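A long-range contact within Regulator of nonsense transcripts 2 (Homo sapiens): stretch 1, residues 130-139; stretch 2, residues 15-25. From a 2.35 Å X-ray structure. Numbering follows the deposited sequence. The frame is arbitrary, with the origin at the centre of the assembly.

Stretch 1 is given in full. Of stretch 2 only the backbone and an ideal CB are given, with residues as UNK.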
# COMPACT_ATOMS: atom_id res chain seq x y z
N ASN A 130 -12.99 6.19 -8.43
CA ASN A 130 -12.60 5.65 -9.77
C ASN A 130 -11.36 6.32 -10.36
O ASN A 130 -10.87 7.29 -9.81
CB ASN A 130 -13.76 5.66 -10.80
CG ASN A 130 -14.22 7.07 -11.22
OD1 ASN A 130 -13.71 8.11 -10.77
ND2 ASN A 130 -15.19 7.10 -12.10
N ARG A 131 -10.86 5.76 -11.44
CA ARG A 131 -9.65 6.20 -12.11
C ARG A 131 -9.69 7.69 -12.50
O ARG A 131 -8.74 8.43 -12.26
CB ARG A 131 -9.45 5.33 -13.35
CG ARG A 131 -8.16 5.54 -14.11
CD ARG A 131 -8.27 5.05 -15.55
NE ARG A 131 -6.98 5.09 -16.24
CZ ARG A 131 -6.79 4.72 -17.51
NH1 ARG A 131 -7.82 4.29 -18.25
NH2 ARG A 131 -5.56 4.80 -18.04
N ASP A 132 -10.80 8.13 -13.08
CA ASP A 132 -10.93 9.54 -13.48
C ASP A 132 -10.99 10.46 -12.27
O ASP A 132 -10.28 11.47 -12.23
CB ASP A 132 -12.15 9.76 -14.40
CG ASP A 132 -12.04 8.98 -15.72
OD1 ASP A 132 -10.93 8.80 -16.26
OD2 ASP A 132 -13.09 8.54 -16.22
N LEU A 133 -11.81 10.13 -11.28
CA LEU A 133 -11.85 10.96 -10.05
C LEU A 133 -10.46 11.11 -9.37
O LEU A 133 -10.14 12.19 -8.88
CB LEU A 133 -12.85 10.42 -9.02
CG LEU A 133 -14.36 10.74 -9.06
CD1 LEU A 133 -15.02 9.98 -7.91
CD2 LEU A 133 -14.68 12.25 -8.96
N ILE A 134 -9.64 10.06 -9.32
CA ILE A 134 -8.39 10.11 -8.51
C ILE A 134 -7.32 10.88 -9.29
O ILE A 134 -6.54 11.61 -8.69
CB ILE A 134 -7.90 8.70 -8.02
CG1 ILE A 134 -6.99 8.81 -6.79
CG2 ILE A 134 -7.16 7.96 -9.12
CD1 ILE A 134 -7.69 9.21 -5.50
N ASP A 135 -7.31 10.74 -10.61
CA ASP A 135 -6.45 11.56 -11.48
C ASP A 135 -6.78 13.06 -11.38
O ASP A 135 -5.88 13.90 -11.34
CB ASP A 135 -6.52 11.07 -12.94
CG ASP A 135 -5.80 9.70 -13.16
OD1 ASP A 135 -5.18 9.19 -12.21
OD2 ASP A 135 -5.85 9.14 -14.29
N LYS A 136 -8.06 13.41 -11.31
CA LYS A 136 -8.48 14.81 -11.10
C LYS A 136 -7.93 15.36 -9.79
O LYS A 136 -7.44 16.50 -9.74
CB LYS A 136 -10.01 14.96 -11.12
CG LYS A 136 -10.58 15.13 -12.52
CD LYS A 136 -12.11 14.97 -12.56
CE LYS A 136 -12.66 15.03 -13.98
NZ LYS A 136 -13.62 13.93 -14.28
N ALA A 137 -8.04 14.56 -8.75
CA ALA A 137 -7.55 14.93 -7.42
C ALA A 137 -6.06 15.27 -7.46
O ALA A 137 -5.60 16.23 -6.82
CB ALA A 137 -7.84 13.81 -6.42
N ALA A 138 -5.31 14.48 -8.22
CA ALA A 138 -3.90 14.72 -8.44
C ALA A 138 -3.65 16.06 -9.16
O ALA A 138 -2.72 16.78 -8.81
CB ALA A 138 -3.28 13.58 -9.22
N MET A 139 -4.43 16.37 -10.18
CA MET A 139 -4.24 17.64 -10.92
C MET A 139 -4.57 18.81 -10.00
O MET A 139 -3.81 19.77 -9.91
CB MET A 139 -5.05 17.66 -12.21
CG MET A 139 -4.44 16.82 -13.32
SD MET A 139 -5.39 16.61 -14.86
CE MET A 139 -6.80 15.66 -14.32
N UNK A 15 -3.69 -3.27 -16.85
CA UNK A 15 -2.53 -2.70 -17.51
C UNK A 15 -2.62 -1.16 -17.50
O UNK A 15 -1.63 -0.50 -17.27
CB UNK A 15 -2.42 -3.23 -18.94
N UNK A 16 -3.81 -0.60 -17.71
CA UNK A 16 -3.97 0.85 -17.80
C UNK A 16 -4.05 1.49 -16.42
O UNK A 16 -3.60 2.63 -16.21
CB UNK A 16 -5.22 1.20 -18.61
N UNK A 17 -4.62 0.78 -15.47
CA UNK A 17 -4.75 1.32 -14.14
C UNK A 17 -3.36 1.44 -13.48
O UNK A 17 -3.12 2.37 -12.71
CB UNK A 17 -5.68 0.44 -13.30
N UNK A 18 -2.44 0.53 -13.83
CA UNK A 18 -1.16 0.44 -13.14
C UNK A 18 -0.03 1.04 -13.94
O UNK A 18 0.95 1.42 -13.36
CB UNK A 18 -0.84 -1.02 -12.81
N UNK A 19 -0.19 1.16 -15.26
CA UNK A 19 0.88 1.61 -16.13
C UNK A 19 0.61 2.91 -16.89
O UNK A 19 1.56 3.55 -17.32
CB UNK A 19 1.19 0.50 -17.14
N UNK A 20 -0.65 3.29 -17.08
CA UNK A 20 -0.96 4.52 -17.83
C UNK A 20 -1.43 5.63 -16.92
O UNK A 20 -2.62 5.78 -16.61
CB UNK A 20 -2.03 4.25 -18.89
N UNK A 21 -0.45 6.41 -16.49
CA UNK A 21 -0.64 7.48 -15.53
C UNK A 21 -0.72 8.78 -16.30
O UNK A 21 -0.22 8.88 -17.43
CB UNK A 21 0.48 7.51 -14.49
N UNK A 22 -1.38 9.77 -15.72
CA UNK A 22 -1.37 11.10 -16.29
C UNK A 22 0.02 11.70 -16.06
O UNK A 22 0.58 11.60 -14.96
CB UNK A 22 -2.47 11.97 -15.68
N UNK A 23 0.58 12.27 -17.13
CA UNK A 23 1.88 12.92 -17.09
C UNK A 23 1.72 14.34 -16.54
O UNK A 23 1.47 15.29 -17.27
CB UNK A 23 2.52 12.94 -18.48
N UNK A 24 1.83 14.47 -15.23
CA UNK A 24 1.73 15.77 -14.61
C UNK A 24 2.94 16.64 -14.88
O UNK A 24 2.81 17.85 -14.75
CB UNK A 24 1.53 15.61 -13.10
N UNK A 25 4.09 16.09 -15.25
CA UNK A 25 5.30 16.92 -15.33
C UNK A 25 5.20 17.97 -16.44
O UNK A 25 5.94 18.95 -16.44
CB UNK A 25 6.53 16.04 -15.56

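Position 15 is helical (phi/psi -51/-40), and its ideal CB has nothing of stretch 1 within 5.5 Å, so the contact sets no preference. It is Arg 15, which does not touch stretch 1.

At position 16, also helical, CA-to-CB points sideways and the ideal CB lies 3.7 Å from Arg 131 NH2. A small or polar side chain suits the neighbourhood of a guanidinium, and a longer one could turn its end elsewhere. The residue is Asn 16, chi1 m: its CB is 3.6 Å from Arg 131 NH2, while its end leads away. Its backbone C lies over one face of the guanidinium.

Position 17 points sideways with open space at its CB, but the aliphatic part of Arg 131 stands beyond. Only a long or broad side chain would cover that distance; aromatic, Leu or Met would all be reasonable. Phe 17, chi1 t, brings its ring nearer, with CD1 4.4 Å from Arg 131 CG in an oblique approach.

Positions 18 and 19 find nothing of stretch 1 near their CB atoms, and 19 points away. They are Tyr 18 and Glu 19, both outside the contact.

Position 20 leaves helical phi/psi (-107/91), and its carbonyl accepts a weak hydrogen bond from Arg 131 NH2 (NH2 to position 20 O, 3.4 Å, 166°). Any residue can supply that backbone acceptor. The ideal CB is 3.7 Å from the same NH2, and a small polar residue such as Asn, Ser or Asp is plausible. Asn 20 takes chi1 m, and its OD1 accepts a very short 2.4 Å hydrogen bond from Asn 16 ND2, tying the helix end together.

Position 21 is extended and points away, so stretch 1 leaves its choice open; it is Leu 21.

Position 22 points toward stretch 1, its ideal CB 4.6 Å from Asp 135 OD2, with the Met 139 thioether farther along. The carboxylate could favour a polar or basic group, the methionine an apolar one. Ile 22 takes the apolar course: CD1 packs 4.2 Å from Met 139 CE, and CG1 lies 3.7 Å from Asp 135 OD2, whose hydrogen-bonding needs are met elsewhere in the structure.

Position 23 is out of reach. Asp 23 OD1 instead accepts from the backbone N of position 25 at 3.2 Å.

Position 24 points toward Ala 138 and Met 139, yet its ideal CB is beyond 5.5 Å, leaving room for Leu, Ile or Met. Leu 24 fills it: CD1 is 4.3 Å from Ala 138 CB, and CD2 3.8 Å from Met 139 CG.

Position 25, Lys 25, is out of reach.

Stretch 2, residues 15-25: RNFYENLIDLK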
# COMPACT_ATOMS: atom_id res chain seq x y z
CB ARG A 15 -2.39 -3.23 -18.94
CG ARG A 15 -0.96 -3.45 -19.38
CD ARG A 15 -0.52 -2.55 -20.51
NE ARG A 15 -1.02 -3.01 -21.81
CZ ARG A 15 -1.97 -2.42 -22.54
NH1 ARG A 15 -2.60 -1.31 -22.13
NH2 ARG A 15 -2.32 -2.96 -23.72
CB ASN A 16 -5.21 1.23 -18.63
CG ASN A 16 -5.06 0.87 -20.11
OD1 ASN A 16 -5.97 0.29 -20.71
ND2 ASN A 16 -3.93 1.21 -20.70
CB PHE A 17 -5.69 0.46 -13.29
CG PHE A 17 -6.01 1.07 -11.95
CD1 PHE A 17 -7.01 2.01 -11.83
CD2 PHE A 17 -5.27 0.73 -10.82
CE1 PHE A 17 -7.29 2.59 -10.61
CE2 PHE A 17 -5.57 1.29 -9.60
CZ PHE A 17 -6.58 2.22 -9.49
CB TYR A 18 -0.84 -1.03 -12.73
CG TYR A 18 -1.72 -1.48 -11.59
CD1 TYR A 18 -1.53 -0.96 -10.32
CD2 TYR A 18 -2.77 -2.37 -11.79
CE1 TYR A 18 -2.34 -1.33 -9.26
CE2 TYR A 18 -3.60 -2.75 -10.73
CZ TYR A 18 -3.38 -2.21 -9.47
OH TYR A 18 -4.16 -2.55 -8.40
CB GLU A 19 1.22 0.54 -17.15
CG GLU A 19 1.43 -0.84 -16.54
CD GLU A 19 2.28 -1.74 -17.41
OE1 GLU A 19 2.46 -1.45 -18.61
OE2 GLU A 19 2.76 -2.77 -16.89
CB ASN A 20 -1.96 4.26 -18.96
CG ASN A 20 -1.33 3.47 -20.09
OD1 ASN A 20 -1.86 2.46 -20.54
ND2 ASN A 20 -0.14 3.91 -20.51
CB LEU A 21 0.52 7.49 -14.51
CG LEU A 21 0.67 6.27 -13.58
CD1 LEU A 21 1.73 6.51 -12.51
CD2 LEU A 21 -0.67 5.95 -12.92
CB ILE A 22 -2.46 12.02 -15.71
CG1 ILE A 22 -3.84 11.59 -16.22
CG2 ILE A 22 -2.22 13.47 -16.14
CD1 ILE A 22 -4.76 12.75 -16.53
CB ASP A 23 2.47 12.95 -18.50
CG ASP A 23 3.86 13.55 -18.55
OD1 ASP A 23 4.47 13.81 -17.49
OD2 ASP A 23 4.35 13.78 -19.68
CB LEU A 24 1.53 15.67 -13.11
CG LEU A 24 0.31 14.95 -12.58
CD1 LEU A 24 0.26 15.26 -11.10
CD2 LEU A 24 -0.99 15.35 -13.26
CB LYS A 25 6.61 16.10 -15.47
CG LYS A 25 7.74 16.68 -14.62
CD LYS A 25 9.15 16.39 -15.14
CE LYS A 25 10.19 17.22 -14.39
NZ LYS A 25 11.48 17.37 -15.12
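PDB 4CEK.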